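Local coordinates for protein pantothenate kinase (Coxiella burnetii, PDB 3TQC) that catalyses the ATP-dependent phosphorylation of pantothenate to 4'-phosphopantothenate, the first step of coenzyme A biosynthesis, at residues Thr56-Pro61 / His311-Val316; Lys147-Pro152 / His182-Val187; Phe222-Phe227 / Lys298-Leu303. One frame throughout, in Å; residues are numbered along the deposited sequence.

Contact 1 of 3, residues Thr56-Pro61 / His311-Val316; sequences TEIYLP and HSIQKV. With ADP (adenosine-5'-diphosphate), chain D.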
# COMPACT_ATOMS: atom_id res chain seq x y z
N THR B 56 -24.04 -7.16 16.79
CA THR B 56 -23.73 -6.50 18.04
C THR B 56 -22.31 -6.83 18.50
O THR B 56 -21.59 -5.94 18.94
CB THR B 56 -24.73 -6.87 19.16
OG1 THR B 56 -26.06 -6.55 18.74
CG2 THR B 56 -24.40 -6.08 20.42
N GLU B 57 -21.92 -8.10 18.40
CA GLU B 57 -20.69 -8.57 19.02
C GLU B 57 -19.48 -8.33 18.12
O GLU B 57 -18.41 -8.04 18.63
CB GLU B 57 -20.79 -10.06 19.39
CG GLU B 57 -21.67 -10.37 20.61
CD GLU B 57 -21.79 -11.88 20.89
OE1 GLU B 57 -21.09 -12.67 20.22
OE2 GLU B 57 -22.58 -12.27 21.77
N ILE B 58 -19.64 -8.41 16.81
CA ILE B 58 -18.51 -8.26 15.89
C ILE B 58 -18.53 -6.94 15.13
O ILE B 58 -17.60 -6.15 15.25
CB ILE B 58 -18.45 -9.42 14.88
CG1 ILE B 58 -18.39 -10.77 15.59
CG2 ILE B 58 -17.24 -9.27 13.99
CD1 ILE B 58 -17.08 -11.02 16.30
N TYR B 59 -19.59 -6.70 14.37
CA TYR B 59 -19.59 -5.57 13.42
C TYR B 59 -19.71 -4.19 14.05
O TYR B 59 -19.10 -3.24 13.57
CB TYR B 59 -20.64 -5.80 12.33
CG TYR B 59 -20.26 -7.03 11.55
CD1 TYR B 59 -19.22 -6.98 10.65
CD2 TYR B 59 -20.88 -8.25 11.79
CE1 TYR B 59 -18.82 -8.10 9.97
CE2 TYR B 59 -20.48 -9.38 11.10
CZ TYR B 59 -19.45 -9.29 10.19
OH TYR B 59 -19.04 -10.40 9.50
N LEU B 60 -20.45 -4.10 15.15
CA LEU B 60 -20.52 -2.85 15.87
C LEU B 60 -19.15 -2.44 16.42
O LEU B 60 -18.67 -1.36 16.11
CB LEU B 60 -21.58 -2.90 16.97
CG LEU B 60 -21.72 -1.62 17.80
CD1 LEU B 60 -21.82 -0.40 16.89
CD2 LEU B 60 -22.94 -1.71 18.71
N PRO B 61 -18.49 -3.32 17.20
CA PRO B 61 -17.15 -2.91 17.65
C PRO B 61 -16.13 -2.77 16.50
O PRO B 61 -15.22 -1.95 16.58
CB PRO B 61 -16.72 -4.02 18.62
CG PRO B 61 -17.73 -5.12 18.46
CD PRO B 61 -18.97 -4.52 17.89
N HIS B 311 -20.80 -18.66 9.20
CA HIS B 311 -20.55 -17.23 8.95
C HIS B 311 -20.06 -16.41 10.15
O HIS B 311 -19.63 -15.26 9.97
CB HIS B 311 -21.76 -16.52 8.34
CG HIS B 311 -22.04 -16.92 6.93
ND1 HIS B 311 -21.48 -16.26 5.86
CD2 HIS B 311 -22.83 -17.89 6.42
CE1 HIS B 311 -21.92 -16.82 4.74
NE2 HIS B 311 -22.73 -17.81 5.05
N SER B 312 -20.12 -16.97 11.34
CA SER B 312 -19.71 -16.24 12.52
C SER B 312 -18.21 -15.98 12.45
O SER B 312 -17.45 -16.82 11.95
CB SER B 312 -20.12 -16.99 13.80
OG SER B 312 -19.49 -18.24 13.90
N ILE B 313 -17.78 -14.80 12.88
CA ILE B 313 -16.38 -14.48 12.90
C ILE B 313 -15.76 -15.20 14.07
O ILE B 313 -16.23 -15.07 15.20
CB ILE B 313 -16.14 -12.97 13.03
CG1 ILE B 313 -16.71 -12.23 11.82
CG2 ILE B 313 -14.63 -12.66 13.12
CD1 ILE B 313 -16.24 -12.79 10.51
N GLN B 314 -14.72 -15.99 13.80
CA GLN B 314 -14.02 -16.75 14.82
C GLN B 314 -12.63 -16.23 15.10
O GLN B 314 -12.07 -16.50 16.16
CB GLN B 314 -13.96 -18.23 14.45
CG GLN B 314 -15.32 -18.96 14.46
CD GLN B 314 -16.17 -18.74 15.74
OE1 GLN B 314 -17.36 -18.37 15.65
NE2 GLN B 314 -15.56 -18.95 16.91
N LYS B 315 -12.07 -15.47 14.16
CA LYS B 315 -10.76 -14.89 14.37
C LYS B 315 -10.67 -13.55 13.64
O LYS B 315 -11.15 -13.43 12.50
CB LYS B 315 -9.71 -15.87 13.86
CG LYS B 315 -8.35 -15.78 14.55
CD LYS B 315 -7.49 -17.05 14.28
CE LYS B 315 -8.22 -18.40 14.57
NZ LYS B 315 -7.32 -19.61 14.58
N VAL B 316 -10.07 -12.57 14.29
CA VAL B 316 -9.74 -11.28 13.66
C VAL B 316 -8.25 -11.03 13.76
O VAL B 316 -7.65 -11.18 14.82
CB VAL B 316 -10.49 -10.11 14.33
CG1 VAL B 316 -10.21 -8.82 13.61
CG2 VAL B 316 -11.98 -10.40 14.35
PB ADP D . -19.85 -11.70 -1.68
O1B ADP D . -20.37 -10.30 -1.67
O2B ADP D . -18.45 -11.83 -1.15
O3B ADP D . -20.05 -12.45 -2.98
PA ADP D . -22.19 -12.06 -0.11
O1A ADP D . -21.93 -10.87 0.78
O2A ADP D . -23.16 -11.99 -1.25
O3A ADP D . -20.78 -12.56 -0.69
O5' ADP D . -22.63 -13.28 0.80
C5' ADP D . -22.50 -14.62 0.35
C4' ADP D . -23.62 -15.46 0.93
O4' ADP D . -23.41 -15.66 2.33
C3' ADP D . -24.97 -14.78 0.81
O3' ADP D . -25.95 -15.79 0.57
C2' ADP D . -25.19 -14.10 2.14
O2' ADP D . -26.57 -14.08 2.48
C1' ADP D . -24.41 -14.97 3.09
N9 ADP D . -23.73 -14.23 4.18
C8 ADP D . -22.75 -13.34 4.01
N7 ADP D . -22.33 -12.86 5.20
C5 ADP D . -23.06 -13.47 6.14
C6 ADP D . -23.09 -13.41 7.60
N6 ADP D . -22.24 -12.57 8.24
N1 ADP D . -23.98 -14.20 8.23
C2 ADP D . -24.82 -15.02 7.56
N3 ADP D . -24.84 -15.12 6.22
C4 ADP D . -23.98 -14.38 5.47
O HOH W 1 -20.10 -12.66 10.54
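Ile-313, at the start of strand 313-319, lies against Ile-58 and Tyr-59 on one side of helix 52-84. Its CB sits between two branches of Ile-58, with CD1 of Ile-58 3.9 Å away and CG2 of Ile-58 slightly farther. One bond out, CG1 of Ile-313 makes the tightest apolar approach, 3.7 Å from CG2 of Ile-58. CG1 and the tip, CD1, both lie 3.8 Å from OH of Tyr-59. CG1 stays beside the backbone N (chi1 -62°), which brings this longer branch to the helix. The same CG2 of Ile-58 also lies over the centre of the Tyr-59 ring, 4.2 Å above its plane, so that one methyl group packs on both the ring and Ile-313.

The phenol oxygen, beyond this apolar cover, turns to polar work. OH of Tyr-59 donates to a water at 2.7 Å, which lies in the plane of the ring, and that water donates in turn to O of His-311 at 2.7 Å. N6 of ADP reaches the same water through a weak bond. The imidazole of His-311 then lies over the adenine, with C4 of ADP 3.1 Å above its plane and displaced toward the rim. Trp-243 stacks with His-311 as well, while Lys-307 bonds to its ND1. Elsewhere Tyr-59 packs against helix 105-116, which follows the phosphate-binding loop. His-311, in the loop before the strand, thus lines the adenine end of the nucleotide pocket of this P-loop kinase, and Tyr-59 on the helix reaches it through the water.

Contact 2 of 3, residues Lys147-Pro152 / His182-Val187; sequences KRKGFP and HYYDIV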
# COMPACT_ATOMS: atom_id res chain seq x y z
N LYS B 147 -15.64 -17.08 -19.20
CA LYS B 147 -15.37 -18.09 -18.17
C LYS B 147 -14.40 -17.53 -17.12
O LYS B 147 -14.02 -18.23 -16.18
CB LYS B 147 -14.79 -19.37 -18.83
CG LYS B 147 -15.59 -20.67 -18.53
CD LYS B 147 -17.04 -20.62 -19.04
CE LYS B 147 -17.95 -21.70 -18.39
NZ LYS B 147 -17.42 -23.12 -18.41
N ARG B 148 -14.04 -16.26 -17.26
CA ARG B 148 -13.02 -15.63 -16.44
C ARG B 148 -13.56 -14.34 -15.78
O ARG B 148 -12.80 -13.43 -15.46
CB ARG B 148 -11.82 -15.31 -17.32
CG ARG B 148 -11.25 -16.53 -18.08
CD ARG B 148 -10.32 -17.37 -17.21
NE ARG B 148 -9.08 -16.65 -16.89
CZ ARG B 148 -7.98 -17.22 -16.38
NH1 ARG B 148 -7.94 -18.52 -16.12
NH2 ARG B 148 -6.92 -16.46 -16.14
N LYS B 149 -14.86 -14.28 -15.56
CA LYS B 149 -15.49 -13.13 -14.96
C LYS B 149 -15.02 -13.10 -13.53
O LYS B 149 -15.08 -14.11 -12.86
CB LYS B 149 -17.01 -13.27 -15.03
CG LYS B 149 -17.77 -12.00 -15.34
CD LYS B 149 -19.21 -12.33 -15.69
CE LYS B 149 -19.96 -11.13 -16.20
NZ LYS B 149 -21.42 -11.38 -16.33
N GLY B 150 -14.49 -11.96 -13.08
CA GLY B 150 -13.93 -11.85 -11.75
C GLY B 150 -12.41 -11.98 -11.72
O GLY B 150 -11.77 -11.57 -10.75
N PHE B 151 -11.84 -12.58 -12.76
CA PHE B 151 -10.39 -12.63 -12.92
C PHE B 151 -9.91 -11.24 -13.33
O PHE B 151 -10.69 -10.44 -13.84
CB PHE B 151 -9.98 -13.68 -13.97
CG PHE B 151 -10.13 -15.11 -13.50
CD1 PHE B 151 -9.00 -15.89 -13.28
CD2 PHE B 151 -11.38 -15.68 -13.30
CE1 PHE B 151 -9.12 -17.20 -12.85
CE2 PHE B 151 -11.50 -16.99 -12.88
CZ PHE B 151 -10.37 -17.75 -12.65
N PRO B 152 -8.63 -10.94 -13.11
CA PRO B 152 -8.21 -9.52 -13.33
C PRO B 152 -8.48 -9.01 -14.75
O PRO B 152 -8.83 -7.85 -14.92
CB PRO B 152 -6.70 -9.55 -13.07
CG PRO B 152 -6.46 -10.83 -12.26
CD PRO B 152 -7.55 -11.80 -12.62
N HIS B 182 -28.50 -10.15 -11.43
CA HIS B 182 -29.68 -10.74 -12.02
C HIS B 182 -29.50 -10.92 -13.53
O HIS B 182 -29.80 -11.98 -14.07
CB HIS B 182 -30.89 -9.85 -11.73
CG HIS B 182 -32.20 -10.46 -12.13
ND1 HIS B 182 -32.77 -11.51 -11.44
CD2 HIS B 182 -33.06 -10.15 -13.12
CE1 HIS B 182 -33.92 -11.82 -12.00
NE2 HIS B 182 -34.13 -11.01 -13.03
N TYR B 183 -29.01 -9.88 -14.19
CA TYR B 183 -28.73 -9.91 -15.62
C TYR B 183 -27.31 -10.38 -15.92
O TYR B 183 -26.93 -10.52 -17.09
CB TYR B 183 -28.98 -8.54 -16.23
CG TYR B 183 -30.40 -8.05 -15.97
CD1 TYR B 183 -31.50 -8.76 -16.47
CD2 TYR B 183 -30.64 -6.90 -15.23
CE1 TYR B 183 -32.80 -8.33 -16.23
CE2 TYR B 183 -31.94 -6.46 -14.99
CZ TYR B 183 -33.01 -7.18 -15.49
OH TYR B 183 -34.30 -6.75 -15.25
N TYR B 184 -26.53 -10.64 -14.87
CA TYR B 184 -25.15 -11.12 -15.00
C TYR B 184 -24.38 -10.23 -15.95
O TYR B 184 -23.70 -10.71 -16.86
CB TYR B 184 -25.17 -12.56 -15.49
CG TYR B 184 -23.86 -13.28 -15.38
CD1 TYR B 184 -23.20 -13.38 -14.16
CD2 TYR B 184 -23.30 -13.90 -16.49
CE1 TYR B 184 -22.00 -14.07 -14.07
CE2 TYR B 184 -22.11 -14.58 -16.41
CZ TYR B 184 -21.46 -14.67 -15.20
OH TYR B 184 -20.27 -15.36 -15.13
N ASP B 185 -24.52 -8.92 -15.76
CA ASP B 185 -23.97 -7.95 -16.68
C ASP B 185 -23.99 -6.52 -16.13
O ASP B 185 -24.75 -6.21 -15.21
CB ASP B 185 -24.74 -8.01 -18.01
CG ASP B 185 -23.90 -7.56 -19.19
OD1 ASP B 185 -22.77 -7.05 -18.98
OD2 ASP B 185 -24.38 -7.71 -20.34
N ILE B 186 -23.14 -5.67 -16.69
CA ILE B 186 -23.20 -4.23 -16.46
C ILE B 186 -24.54 -3.73 -16.97
O ILE B 186 -25.03 -4.18 -18.02
CB ILE B 186 -22.08 -3.48 -17.24
CG1 ILE B 186 -20.69 -3.84 -16.72
CG2 ILE B 186 -22.31 -1.97 -17.20
CD1 ILE B 186 -20.50 -3.65 -15.23
N VAL B 187 -25.15 -2.81 -16.22
CA VAL B 187 -26.37 -2.14 -16.65
C VAL B 187 -25.96 -0.83 -17.31
O VAL B 187 -25.48 0.10 -16.65
CB VAL B 187 -27.34 -1.85 -15.45
CG1 VAL B 187 -28.68 -1.35 -15.97
CG2 VAL B 187 -27.52 -3.09 -14.56
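Lys-149 and Tyr-184 have CA atoms 9.9 Å apart; the first occupies a type II turn running from Arg-148 to Phe-151, the second the left-handed position (phi 51°) of a G1 beta bulge facing Ser-180. Their meeting joins the loop between helices 137-142 and 157-168 to the edge strand 185-187 of the small antiparallel sheet. The gap is spanned by side chains that come from opposite directions, so that the root of each lies nearer the end of the other. The lysine chain is extended beyond CG and passes over one face of the phenol. CD of Lys-149 lies 3.3 Å from OH of Tyr-184, at the outer end of the ring. Farther along, CE stands over the face in a CH-pi contact, 4.0 Å from the centroid of the Tyr-184 ring. NZ completes the approach as a cation-pi contact, 3.1 Å from that centroid and only 9° off the ring normal. The ring is brought beneath the amine by CG of Tyr-184 lying anti to its own N (chi1 -167°).

NZ of Lys-149 is hydrogen-bonded to OD1 of Asn-137 and OH of Tyr-179. Asn-137 uses its ND2 on the carbonyl of Tyr-184, and so touches both partners, while its own backbone N bonds to OD1 of Asp-185. The ammonium thus has an amide oxygen and a hydroxyl as hydrogen-bond partners and the ring face of Tyr-184 beneath it; the Asp-185 carboxylate, its OD1 5.3 Å from NZ of Lys-149 and too far for a salt bridge, may still favour the positive charge.

Contact 3 of 3, residues Phe222-Phe227 / Lys298-Leu303; sequences FVSDFF and KNRAQL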
# COMPACT_ATOMS: atom_id res chain seq x y z
N PHE B 222 -1.75 0.86 -7.96
CA PHE B 222 -2.66 -0.20 -7.57
C PHE B 222 -3.87 0.41 -6.90
O PHE B 222 -3.81 1.53 -6.41
CB PHE B 222 -1.97 -1.12 -6.57
CG PHE B 222 -0.58 -1.51 -6.97
CD1 PHE B 222 -0.30 -1.83 -8.29
CD2 PHE B 222 0.44 -1.57 -6.05
CE1 PHE B 222 0.96 -2.19 -8.67
CE2 PHE B 222 1.71 -1.94 -6.43
CZ PHE B 222 1.96 -2.25 -7.74
N VAL B 223 -4.97 -0.35 -6.89
CA VAL B 223 -6.18 0.06 -6.18
C VAL B 223 -5.84 0.42 -4.74
O VAL B 223 -6.33 1.42 -4.22
CB VAL B 223 -7.25 -1.06 -6.20
CG1 VAL B 223 -8.40 -0.73 -5.28
CG2 VAL B 223 -7.73 -1.31 -7.63
N SER B 224 -4.97 -0.37 -4.11
CA SER B 224 -4.55 -0.12 -2.74
C SER B 224 -3.88 1.25 -2.53
O SER B 224 -3.86 1.78 -1.40
CB SER B 224 -3.62 -1.23 -2.25
OG SER B 224 -2.37 -1.16 -2.91
N ASP B 225 -3.37 1.85 -3.59
CA ASP B 225 -2.81 3.19 -3.46
C ASP B 225 -3.88 4.26 -3.28
O ASP B 225 -3.56 5.40 -2.93
CB ASP B 225 -1.89 3.51 -4.63
CG ASP B 225 -0.69 2.57 -4.70
OD1 ASP B 225 -0.42 2.01 -5.78
OD2 ASP B 225 -0.01 2.37 -3.68
N PHE B 226 -5.15 3.89 -3.46
CA PHE B 226 -6.26 4.81 -3.27
C PHE B 226 -7.12 4.50 -2.08
O PHE B 226 -8.14 5.18 -1.85
CB PHE B 226 -7.11 4.85 -4.52
CG PHE B 226 -6.40 5.43 -5.67
CD1 PHE B 226 -5.91 4.62 -6.67
CD2 PHE B 226 -6.16 6.79 -5.72
CE1 PHE B 226 -5.23 5.17 -7.74
CE2 PHE B 226 -5.47 7.34 -6.76
CZ PHE B 226 -5.01 6.53 -7.78
N PHE B 227 -6.73 3.53 -1.28
CA PHE B 227 -7.44 3.31 -0.04
C PHE B 227 -6.53 3.35 1.17
O PHE B 227 -5.31 3.28 1.06
CB PHE B 227 -8.36 2.06 -0.10
CG PHE B 227 -7.66 0.74 -0.26
CD1 PHE B 227 -6.70 0.31 0.64
CD2 PHE B 227 -8.05 -0.13 -1.26
CE1 PHE B 227 -6.10 -0.97 0.53
CE2 PHE B 227 -7.45 -1.40 -1.40
CZ PHE B 227 -6.48 -1.81 -0.50
N LYS B 298 -4.01 -11.92 0.33
CA LYS B 298 -4.70 -11.83 1.62
C LYS B 298 -3.88 -11.05 2.65
O LYS B 298 -4.41 -10.22 3.42
CB LYS B 298 -5.01 -13.24 2.15
CG LYS B 298 -5.75 -13.25 3.48
CD LYS B 298 -5.96 -14.66 4.06
CE LYS B 298 -4.65 -15.27 4.53
NZ LYS B 298 -4.87 -16.23 5.62
N ASN B 299 -2.58 -11.33 2.68
CA ASN B 299 -1.73 -10.77 3.71
C ASN B 299 -1.41 -9.30 3.47
O ASN B 299 -0.69 -8.69 4.24
CB ASN B 299 -0.47 -11.62 3.88
CG ASN B 299 -0.78 -13.00 4.46
OD1 ASN B 299 -1.83 -13.20 5.08
ND2 ASN B 299 0.12 -13.95 4.26
N ARG B 300 -1.96 -8.71 2.41
CA ARG B 300 -1.82 -7.27 2.22
C ARG B 300 -2.84 -6.49 3.04
O ARG B 300 -2.70 -5.30 3.19
CB ARG B 300 -1.94 -6.87 0.75
CG ARG B 300 -0.89 -7.46 -0.15
CD ARG B 300 -0.88 -6.74 -1.48
NE ARG B 300 -0.57 -5.32 -1.29
CZ ARG B 300 -1.13 -4.31 -1.95
NH1 ARG B 300 -2.05 -4.52 -2.88
NH2 ARG B 300 -0.76 -3.06 -1.65
N ALA B 301 -3.87 -7.16 3.55
CA ALA B 301 -4.95 -6.55 4.29
C ALA B 301 -4.49 -6.12 5.66
O ALA B 301 -3.64 -6.77 6.26
CB ALA B 301 -6.11 -7.52 4.44
N GLN B 302 -5.07 -5.03 6.15
CA GLN B 302 -4.81 -4.56 7.51
C GLN B 302 -5.56 -5.43 8.52
O GLN B 302 -5.10 -5.66 9.62
CB GLN B 302 -5.26 -3.11 7.68
CG GLN B 302 -4.27 -2.07 7.26
CD GLN B 302 -4.15 -1.97 5.78
OE1 GLN B 302 -5.15 -1.85 5.07
NE2 GLN B 302 -2.91 -2.03 5.28
N LEU B 303 -6.73 -5.90 8.12
CA LEU B 303 -7.60 -6.65 9.00
C LEU B 303 -8.12 -7.87 8.27
O LEU B 303 -8.58 -7.78 7.14
CB LEU B 303 -8.76 -5.75 9.43
CG LEU B 303 -9.68 -6.21 10.55
CD1 LEU B 303 -10.24 -4.99 11.25
CD2 LEU B 303 -10.79 -7.06 10.00
O HOH W 2 -4.17 -3.33 -4.82
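Ser-224 and Arg-300 meet through hydrogen bonds made at the edge of a guanidinium group. NH2 of Arg-300 donates to OG of Ser-224 at 2.8 Å, fairly straight at 163°, with the oxygen close to the guanidinium plane. A second bond, from NH1 of Arg-300 to the same OG at 3.4 Å, is weak. The hydroxyl thus sits off the two terminal nitrogens but clearly favours one. A bend at chi3 (61°) in the otherwise stretched arginine chain turns this edge to the serine. Alongside, a water accepts from N of Ser-224 and from NH1 of Arg-300, at 3.1 Å from the latter, and lies in the guanidinium plane too; it bridges the backbone N of Ser-224 to the arginine, which the hydroxyl meets directly.

Hydrogen bonds also shape the short 3-10 turn 223-225 from within. N of Phe-222 donates to OD1 of Asp-225 at 2.8 Å, while N of Asp-225 bonds back to O of Phe-222.

Van der Waals contact is slight. CB of Ser-224 follows its hydroxyl to within 3.4 Å of NH2 of Arg-300. Within 222-227, the Phe-227 ring lays a face against CA of Ser-224, three residues earlier.

Ionic pairing is found between subunits, not between these two segments of one chain. Asp-225 pairs with Arg-300 of the second subunit, and NE of Arg-300 with Asp-225 of the second subunit; within the chain, NH1 also donates to O of Leu-208. One arginine therefore spends its donors on a serine, a carbonyl, a water and a carboxylate across the dimer, which makes the local bond part of a reciprocal subunit interface.

Contact 1 spans the longest stretch of sequence of the three, and the other two fall within it, contact 2 closing before contact 3 opens. Contacts 1 and 2 lie on opposite sides of the chain's centre, about 30 Å apart between centres. Contact 3 is about 21 Å from contact 1 and 23 Å from contact 2. Only contacts 1 and 3 touch, where Val-316 CG1 packs 4.1 Å from Leu-303 CD2 on the adjacent antiparallel strands 313-319 and 303-307 of the mixed sheet. Contact 2 ties a loop to the edge strand of the small three-stranded sheet. Contact 1 thus lies by the adenine, while contact 3 carries reciprocal salt bridges to the other subunit.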